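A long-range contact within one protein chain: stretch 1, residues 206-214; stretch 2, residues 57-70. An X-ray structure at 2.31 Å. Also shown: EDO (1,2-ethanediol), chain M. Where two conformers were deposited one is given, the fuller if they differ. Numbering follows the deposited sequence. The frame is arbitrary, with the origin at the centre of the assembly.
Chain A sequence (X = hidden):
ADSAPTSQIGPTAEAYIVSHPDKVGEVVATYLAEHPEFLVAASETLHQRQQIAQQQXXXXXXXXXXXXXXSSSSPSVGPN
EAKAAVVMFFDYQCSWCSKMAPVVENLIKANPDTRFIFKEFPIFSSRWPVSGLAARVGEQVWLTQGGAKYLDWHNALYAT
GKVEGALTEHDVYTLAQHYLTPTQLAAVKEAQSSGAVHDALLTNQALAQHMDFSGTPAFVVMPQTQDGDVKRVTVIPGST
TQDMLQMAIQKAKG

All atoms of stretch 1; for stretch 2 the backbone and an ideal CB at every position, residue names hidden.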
# COMPACT_ATOMS: atom_id res chain seq x y z
N ALA A 206 -8.21 -4.16 -28.14
CA ALA A 206 -7.04 -4.53 -28.94
C ALA A 206 -6.01 -3.41 -28.95
O ALA A 206 -4.81 -3.66 -28.80
CB ALA A 206 -7.46 -4.90 -30.36
N LEU A 207 -6.47 -2.16 -29.12
CA LEU A 207 -5.56 -1.02 -29.06
C LEU A 207 -4.96 -0.84 -27.66
O LEU A 207 -3.77 -0.54 -27.52
CB LEU A 207 -6.29 0.26 -29.49
CG LEU A 207 -5.48 1.56 -29.41
CD1 LEU A 207 -4.19 1.49 -30.27
CD2 LEU A 207 -6.30 2.81 -29.75
N ALA A 208 -5.77 -1.00 -26.61
CA ALA A 208 -5.20 -0.91 -25.26
C ALA A 208 -4.11 -1.96 -25.04
O ALA A 208 -3.08 -1.67 -24.43
CB ALA A 208 -6.28 -1.04 -24.19
N GLN A 209 -4.32 -3.17 -25.55
CA GLN A 209 -3.31 -4.21 -25.37
C GLN A 209 -2.05 -3.89 -26.16
O GLN A 209 -0.93 -4.09 -25.66
CB GLN A 209 -3.89 -5.57 -25.78
CG GLN A 209 -4.85 -6.10 -24.73
CD GLN A 209 -5.71 -7.28 -25.19
OE1 GLN A 209 -6.67 -7.64 -24.52
NE2 GLN A 209 -5.37 -7.87 -26.33
N HIS A 210 -2.21 -3.41 -27.40
CA HIS A 210 -1.07 -2.96 -28.18
C HIS A 210 -0.37 -1.78 -27.53
O HIS A 210 0.85 -1.63 -27.67
CB HIS A 210 -1.50 -2.57 -29.60
CG HIS A 210 -1.80 -3.74 -30.47
ND1 HIS A 210 -2.76 -3.70 -31.46
CD2 HIS A 210 -1.29 -5.00 -30.49
CE1 HIS A 210 -2.81 -4.87 -32.07
NE2 HIS A 210 -1.93 -5.68 -31.50
N MET A 211 -1.11 -0.91 -26.83
CA MET A 211 -0.48 0.22 -26.15
C MET A 211 0.08 -0.18 -24.79
O MET A 211 0.67 0.67 -24.12
CB MET A 211 -1.48 1.36 -25.99
CG MET A 211 -1.75 2.12 -27.29
SD MET A 211 -0.27 2.94 -27.93
CE MET A 211 0.16 3.93 -26.51
N ASP A 212 -0.08 -1.44 -24.38
CA ASP A 212 0.26 -1.87 -23.04
C ASP A 212 -0.49 -1.05 -21.98
O ASP A 212 0.08 -0.65 -20.96
CB ASP A 212 1.79 -1.83 -22.82
CG ASP A 212 2.24 -2.71 -21.66
OD1 ASP A 212 1.44 -3.52 -21.17
OD2 ASP A 212 3.40 -2.58 -21.22
N PHE A 213 -1.78 -0.81 -22.23
CA PHE A 213 -2.71 -0.20 -21.28
C PHE A 213 -3.76 -1.18 -20.77
O PHE A 213 -4.79 -0.75 -20.24
CB PHE A 213 -3.47 0.97 -21.93
CG PHE A 213 -2.61 2.15 -22.32
CD1 PHE A 213 -1.42 2.42 -21.68
CD2 PHE A 213 -3.04 3.02 -23.33
CE1 PHE A 213 -0.66 3.51 -22.03
CE2 PHE A 213 -2.28 4.10 -23.69
CZ PHE A 213 -1.08 4.35 -23.05
N SER A 214 -3.58 -2.48 -20.98
CA SER A 214 -4.65 -3.42 -20.62
C SER A 214 -4.95 -3.33 -19.13
O SER A 214 -4.06 -3.49 -18.29
CB SER A 214 -4.26 -4.84 -21.00
OG SER A 214 -5.41 -5.66 -21.02
N UNK A 57 9.26 4.15 -23.69
CA UNK A 57 8.72 3.00 -24.41
C UNK A 57 7.26 3.22 -24.77
O UNK A 57 6.82 2.80 -25.84
CB UNK A 57 8.87 1.73 -23.58
N UNK A 58 6.49 3.85 -23.87
CA UNK A 58 5.10 4.21 -24.17
C UNK A 58 5.03 5.22 -25.32
O UNK A 58 4.14 5.12 -26.17
CB UNK A 58 4.42 4.78 -22.93
N UNK A 59 5.94 6.19 -25.33
CA UNK A 59 5.95 7.17 -26.42
C UNK A 59 6.17 6.47 -27.76
O UNK A 59 5.49 6.77 -28.75
CB UNK A 59 7.03 8.22 -26.19
N UNK A 60 7.10 5.51 -27.81
CA UNK A 60 7.31 4.76 -29.04
C UNK A 60 6.03 4.06 -29.47
O UNK A 60 5.72 4.01 -30.67
CB UNK A 60 8.44 3.74 -28.86
N UNK A 61 5.29 3.48 -28.51
CA UNK A 61 4.04 2.79 -28.85
C UNK A 61 3.01 3.76 -29.40
O UNK A 61 2.32 3.46 -30.38
CB UNK A 61 3.47 2.07 -27.62
N UNK A 62 2.90 4.95 -28.78
CA UNK A 62 2.00 6.00 -29.28
C UNK A 62 2.33 6.39 -30.71
O UNK A 62 1.43 6.53 -31.55
CB UNK A 62 2.07 7.24 -28.38
N UNK A 63 3.62 6.56 -31.02
CA UNK A 63 3.99 6.89 -32.39
C UNK A 63 3.64 5.76 -33.34
O UNK A 63 3.19 6.01 -34.46
CB UNK A 63 5.48 7.21 -32.48
N UNK A 64 3.81 4.51 -32.91
CA UNK A 64 3.51 3.39 -33.80
C UNK A 64 2.01 3.25 -34.06
O UNK A 64 1.59 2.92 -35.18
CB UNK A 64 4.06 2.09 -33.21
N UNK A 65 1.16 3.51 -33.06
CA UNK A 65 -0.28 3.34 -33.22
C UNK A 65 -1.01 4.66 -33.38
O UNK A 65 -2.20 4.76 -33.06
CB UNK A 65 -0.85 2.58 -32.02
N UNK A 66 -0.33 5.69 -33.89
CA UNK A 66 -0.95 7.00 -34.06
C UNK A 66 -2.29 6.90 -34.80
O UNK A 66 -3.29 7.50 -34.38
CB UNK A 66 -0.00 7.93 -34.82
N UNK A 67 -2.33 6.18 -35.92
CA UNK A 67 -3.55 6.18 -36.72
C UNK A 67 -4.72 5.62 -35.93
O UNK A 67 -5.83 6.18 -35.97
CB UNK A 67 -3.35 5.37 -38.00
N UNK A 68 -4.49 4.54 -35.19
CA UNK A 68 -5.54 3.97 -34.37
C UNK A 68 -5.92 4.92 -33.24
O UNK A 68 -7.10 5.11 -32.95
CB UNK A 68 -5.10 2.62 -33.81
N UNK A 69 -4.91 5.51 -32.58
CA UNK A 69 -5.18 6.43 -31.48
C UNK A 69 -6.05 7.60 -31.93
O UNK A 69 -6.91 8.08 -31.17
CB UNK A 69 -3.87 6.95 -30.89
N UNK A 70 -5.84 8.09 -33.15
CA UNK A 70 -6.51 9.28 -33.64
C UNK A 70 -7.66 8.96 -34.59
O UNK A 70 -8.20 9.88 -35.22
CB UNK A 70 -5.50 10.19 -34.34
C1 EDO M . 5.39 -0.15 -22.54
O1 EDO M . 5.32 -1.58 -22.55
C2 EDO M . 6.17 0.28 -21.30
O2 EDO M . 7.30 -0.60 -21.08

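Position 57 has nothing of stretch 1 within 5.5 Å of its ideal CB, so a helix-compatible residue of almost any kind would do. It is Ala-57, with a CB 3.8 Å from O2 of the bound 1,2-ethanediol.

At 58 the CB points sideways, 5.3 Å from Phe-213 CE1, and the backbone carbonyls of the turn at Asp-212 lie farther along. A long side chain ending in a donor could reach them, and an aromatic one could also meet the phenyl ring. Tyr-58 does both. Its OH donates a hydrogen bond to Asp-212 O at 2.9 Å, and its CE1 comes within 3.4 Å of Phe-213 CE1, the two ring planes inclined at 36°. Met-211 O also lies at the edge of the tyrosine ring, 3.2 Å from CE1.

Positions 59 and 60 leave the choice open as far as stretch 1 is concerned: 59 points away and 60 is out of reach. They hold Val-59 and Gln-60.

Position 61 points toward stretch 1, where the backbones come near: its CA is 5.9 Å from Met-211 CA. With the ideal CB 3.9 Å from Met-211 SD, a medium apolar side chain such as leucine, isoleucine or methionine would suit. Leu-61 sets its CB 3.9 Å from Met-211 SD and extends CD1 to 4.2 Å from Asp-212 CB, covering the turn.

At 62 the sideways CB is already 4.3 Å from Met-211 CE, which favours something small: alanine, perhaps serine or glycine. Ala-62 lets the methionine methyl approach its backbone, with Met-211 CE 3.7 Å from Ala-62 N.

Position 63 points away, and 64 has no stretch 1 atom near its CB; Leu-63 and Gln-64 make no contact here.

Position 65, with phi/psi of -104/26, has left helical geometry and occupies the N-cap of the next helix. Its CB faces stretch 1, 3.9 Å from Leu-207 CD1 and 4.1 Å from Met-211 SD, while His-210 offers a methylene and an imidazole farther out. Capping alone might suggest serine or asparagine; the surroundings favour a broad apolar or aromatic group. Tyr-65 has its ring face under His-210 CB, 3.9 Å from the ring centroid, a CH-pi contact. The two rings are nearly parallel but slid apart. A water donates to His-210 O at 2.7 Å and hydrogen-bonds Tyr-65 OH at 3.3 Å.

Position 66 points away and 67 is out of reach, so stretch 1 sets no rule; they hold Arg-66 and Ala-67.

Position 68 faces Leu-207 CD1, 3.8 Å from the ideal CB. The CB itself makes the contact, so many side chains would do, and nothing in stretch 1 calls for a charge or a polar end. Glu-68 does so through CB, 3.8 Å from Leu-207 CD1.

At 69 the CB is sideways, 4.9 Å from Leu-207 CD2, so a branched or long apolar chain could close the gap. Leu-69 brings CD2 to 4.0 Å from Leu-207 CD2 and CD1 to 4.3 Å from Met-211 SD.

Position 70 is out of reach and holds Leu-70.

Stretch 2, residues 57-70: AYVQLALQYRAELL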
# COMPACT_ATOMS: atom_id res chain seq x y z
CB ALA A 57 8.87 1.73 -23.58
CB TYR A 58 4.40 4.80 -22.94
CG TYR A 58 3.77 3.77 -22.03
CD1 TYR A 58 2.90 2.80 -22.53
CD2 TYR A 58 4.00 3.80 -20.65
CE1 TYR A 58 2.30 1.87 -21.70
CE2 TYR A 58 3.41 2.87 -19.82
CZ TYR A 58 2.57 1.92 -20.34
OH TYR A 58 2.00 1.01 -19.50
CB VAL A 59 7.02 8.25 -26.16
CG1 VAL A 59 7.30 9.01 -27.45
CG2 VAL A 59 6.56 9.21 -25.06
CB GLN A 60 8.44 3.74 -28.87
CG GLN A 60 9.82 4.36 -28.84
CD GLN A 60 10.15 5.03 -30.17
OE1 GLN A 60 10.12 4.39 -31.22
NE2 GLN A 60 10.42 6.33 -30.13
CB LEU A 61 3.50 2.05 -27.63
CG LEU A 61 4.34 0.86 -27.15
CD1 LEU A 61 3.78 0.27 -25.86
CD2 LEU A 61 4.42 -0.20 -28.25
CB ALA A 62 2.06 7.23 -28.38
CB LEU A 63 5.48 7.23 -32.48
CG LEU A 63 5.83 8.51 -31.71
CD1 LEU A 63 7.35 8.69 -31.59
CD2 LEU A 63 5.17 9.74 -32.34
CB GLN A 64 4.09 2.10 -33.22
CG GLN A 64 3.81 0.88 -34.06
CD GLN A 64 4.22 -0.44 -33.42
OE1 GLN A 64 4.97 -0.49 -32.43
NE2 GLN A 64 3.73 -1.54 -33.98
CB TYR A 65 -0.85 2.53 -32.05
CG TYR A 65 -0.31 1.11 -32.07
CD1 TYR A 65 -0.85 0.14 -32.90
CD2 TYR A 65 0.78 0.76 -31.28
CE1 TYR A 65 -0.33 -1.16 -32.93
CE2 TYR A 65 1.31 -0.51 -31.30
CZ TYR A 65 0.76 -1.47 -32.13
OH TYR A 65 1.30 -2.73 -32.13
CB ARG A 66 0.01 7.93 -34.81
CG ARG A 66 -0.53 9.35 -34.99
CD ARG A 66 0.40 10.21 -35.85
NE ARG A 66 0.84 11.41 -35.14
CZ ARG A 66 2.07 11.59 -34.67
NH1 ARG A 66 2.99 10.65 -34.84
NH2 ARG A 66 2.38 12.71 -34.03
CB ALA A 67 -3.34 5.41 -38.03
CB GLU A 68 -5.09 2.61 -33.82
CG GLU A 68 -4.89 1.58 -34.92
CD GLU A 68 -3.44 1.51 -35.45
OE1 GLU A 68 -2.91 0.38 -35.58
OE2 GLU A 68 -2.80 2.56 -35.68
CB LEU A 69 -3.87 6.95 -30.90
CG LEU A 69 -3.05 5.97 -30.05
CD1 LEU A 69 -1.64 6.51 -29.83
CD2 LEU A 69 -3.72 5.69 -28.72
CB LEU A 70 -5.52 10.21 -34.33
CG LEU A 70 -4.23 10.47 -33.55
CD1 LEU A 70 -3.34 11.41 -34.32
CD2 LEU A 70 -4.56 11.00 -32.18
O HOH W 1 2.27 -3.44 -29.10
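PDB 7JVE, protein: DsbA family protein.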